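Local coordinates for capsid protein (Macrobrachium rosenbergii nodavirus, PDB 5YKX), which forms the shell of a nodavirus particle, the part described being its P-domain, which probably makes the dimeric protrusions of the capsid surface, at the interface of chains A and B. Numbering follows the deposited sequence. Chains: chain A/B, Capsid protein.

The interface of chains A and B. Residues chain A 43, 45, 85, 87, 118; chain B 11, 13-14, 116, 118.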
loop_
_atom_site.group_PDB
_atom_site.type_symbol
_atom_site.label_atom_id
_atom_site.label_comp_id
_atom_site.label_asym_id
_atom_site.label_seq_id
_atom_site.Cartn_x
_atom_site.Cartn_y
_atom_site.Cartn_z
ATOM N N ILE A 43 -2.690 -9.399 4.304
ATOM C CA ILE A 43 -2.807 -7.994 4.629
ATOM C C ILE A 43 -3.195 -7.302 3.338
ATOM O O ILE A 43 -2.564 -7.532 2.257
ATOM C CB ILE A 43 -1.524 -7.425 5.309
ATOM C CG1 ILE A 43 -1.713 -5.927 5.661
ATOM C CG2 ILE A 43 -0.308 -7.642 4.439
ATOM C CD1 ILE A 43 -0.594 -5.391 6.538
ATOM N N VAL A 45 -3.746 -3.693 1.460
ATOM C CA VAL A 45 -3.354 -2.273 1.503
ATOM C C VAL A 45 -4.023 -1.512 0.363
ATOM O O VAL A 45 -4.330 -2.115 -0.678
ATOM C CB VAL A 45 -1.851 -2.097 1.422
ATOM C CG1 VAL A 45 -1.210 -2.821 2.617
ATOM C CG2 VAL A 45 -1.291 -2.573 0.099
ATOM N N TYR A 85 -4.330 -0.127 6.491
ATOM C CA TYR A 85 -4.146 -1.483 6.099
ATOM C C TYR A 85 -5.137 -2.308 6.892
ATOM O O TYR A 85 -5.608 -1.846 7.936
ATOM C CB TYR A 85 -2.695 -1.999 6.255
ATOM C CG TYR A 85 -2.262 -1.975 7.708
ATOM C CD1 TYR A 85 -1.553 -0.875 8.228
ATOM C CD2 TYR A 85 -2.621 -2.989 8.570
ATOM C CE1 TYR A 85 -1.142 -0.819 9.558
ATOM C CE2 TYR A 85 -2.265 -2.919 9.905
ATOM C CZ TYR A 85 -1.520 -1.816 10.371
ATOM O OH TYR A 85 -1.130 -1.780 11.678
ATOM N N SER A 87 -5.236 -6.383 8.298
ATOM C CA SER A 87 -4.668 -7.712 8.436
ATOM C C SER A 87 -5.843 -8.646 8.791
ATOM O O SER A 87 -6.626 -8.370 9.744
ATOM C CB SER A 87 -3.689 -7.690 9.606
ATOM O OG SER A 87 -3.030 -8.873 9.598
ATOM N N ILE A 118 -1.686 -8.743 -0.114
ATOM C CA ILE A 118 -0.369 -9.305 0.130
ATOM C C ILE A 118 -0.505 -10.569 0.931
ATOM O O ILE A 118 -1.195 -10.617 1.925
ATOM C CB ILE A 118 0.501 -8.296 0.887
ATOM C CG1 ILE A 118 0.670 -7.086 -0.033
ATOM C CG2 ILE A 118 1.885 -8.841 1.164
ATOM C CD1 ILE A 118 1.301 -5.917 0.610
ATOM N N TYR B 11 1.213 -9.941 10.458
ATOM C CA TYR B 11 1.948 -9.006 9.621
ATOM C C TYR B 11 2.168 -7.765 10.482
ATOM O O TYR B 11 1.244 -7.280 11.157
ATOM C CB TYR B 11 1.169 -8.656 8.357
ATOM C CG TYR B 11 0.920 -9.805 7.425
ATOM C CD1 TYR B 11 1.831 -10.122 6.410
ATOM C CD2 TYR B 11 -0.239 -10.570 7.531
ATOM C CE1 TYR B 11 1.604 -11.155 5.539
ATOM C CE2 TYR B 11 -0.460 -11.626 6.656
ATOM C CZ TYR B 11 0.448 -11.926 5.697
ATOM O OH TYR B 11 0.207 -12.910 4.786
ATOM N N ALA B 13 2.914 -3.960 10.070
ATOM C CA ALA B 13 2.799 -2.969 8.972
ATOM C C ALA B 13 2.837 -1.541 9.520
ATOM O O ALA B 13 2.488 -0.599 8.825
ATOM C CB ALA B 13 1.502 -3.211 8.207
ATOM N N ASP B 14 3.288 -1.375 10.769
ATOM C CA ASP B 14 3.308 -0.089 11.415
ATOM C C ASP B 14 4.582 0.730 11.169
ATOM O O ASP B 14 4.597 1.903 11.519
ATOM C CB ASP B 14 2.993 -0.207 12.912
ATOM C CG ASP B 14 1.518 -0.618 13.133
ATOM O OD1 ASP B 14 0.571 -0.105 12.399
ATOM O OD2 ASP B 14 1.303 -1.504 13.972
ATOM N N ARG B 116 5.557 2.474 3.688
ATOM C CA ARG B 116 5.136 1.614 4.724
ATOM C C ARG B 116 5.895 0.286 4.507
ATOM O O ARG B 116 5.859 -0.251 3.431
ATOM C CB ARG B 116 3.619 1.366 4.703
ATOM C CG ARG B 116 3.132 0.368 5.749
ATOM C CD ARG B 116 1.620 0.153 5.727
ATOM N NE ARG B 116 0.886 1.385 5.758
ATOM C CZ ARG B 116 0.628 2.133 6.809
ATOM N NH1 ARG B 116 1.026 1.784 7.993
ATOM N NH2 ARG B 116 0.000 3.285 6.627
ATOM N N ILE B 118 6.242 -3.718 5.411
ATOM C CA ILE B 118 5.458 -4.796 5.958
ATOM C C ILE B 118 6.390 -6.014 6.157
ATOM O O ILE B 118 7.176 -6.340 5.282
ATOM C CB ILE B 118 4.396 -5.187 4.984
ATOM C CG1 ILE B 118 3.407 -4.022 4.861
ATOM C CG2 ILE B 118 3.707 -6.511 5.376
ATOM C CD1 ILE B 118 2.522 -4.167 3.678
HETATM O O HOH W 1 -1.529 -9.587 11.440
HETATM O O HOH W 2 0.788 -3.940 12.237
#
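A:Tyr85 meets B:Ala13 and B:Asp14 with its CG held between its own backbone N and carbonyl carbon (chi1 63°), while A:Ile43, with CG1 anti to the backbone N (chi1 -179°) and an extended chain, sends its CD1 toward the same alanine. B:Ala13 illustrates how a small side chain at a dimer interface can be packed by two larger ones from the partner. The methyl CB of B:Ala13 lies over the centre of the A:Tyr85 ring, 3.7 Å from its centroid, and is pressed from another direction by A:Ile43 CD1 at 3.5 Å, a snug carbon contact. Nearer the backbone of A:Ile43, the branch methyl CG2, on CB, lies over one face of the B:Tyr11 ring, offset toward the rim.

Polar groups then fix the tyrosine's tip. Its phenol OH donates a hydrogen bond of 2.5 Å to the carboxylate OD1 of B:Asp14, which lies at the ring's edge in the ring plane; seen from the aspartate, the hydroxyl comes from the syn side, 34° out of the carboxylate plane. Water 2 links the same OH to the backbone N of B:Ala13, and water 1 similarly joins A:Ser87 OG to the backbone N of B:Tyr11. Beside the tyrosine, B:Arg116 crosses at about a right angle, its NH1 3.7 Å from A:Tyr85 CD1. This guanidinium NH1 also donates to B:Ala13 O at 2.9 Å, almost exactly in the guanidinium plane, a second-shell bond that would steady both the arginine and the alanine's backbone.

Toward the apolar end, the isoleucines A:Ile118 and B:Ile118 meet tip to tip through their CD1 methyls, 3.7 Å apart, and A:Val45 crosses B:Ile118 obliquely, its CG1 reaching the CD1 of that isoleucine. Strands 10-18 and 114-121 of chain B here face strands 41-51, 86-89 and 114-121 of chain A, with A:Tyr85 at the short break between strands 79-84 and 86-89, and two-fold symmetry repeats the patch with the chains exchanged across this probable P-domain dimer.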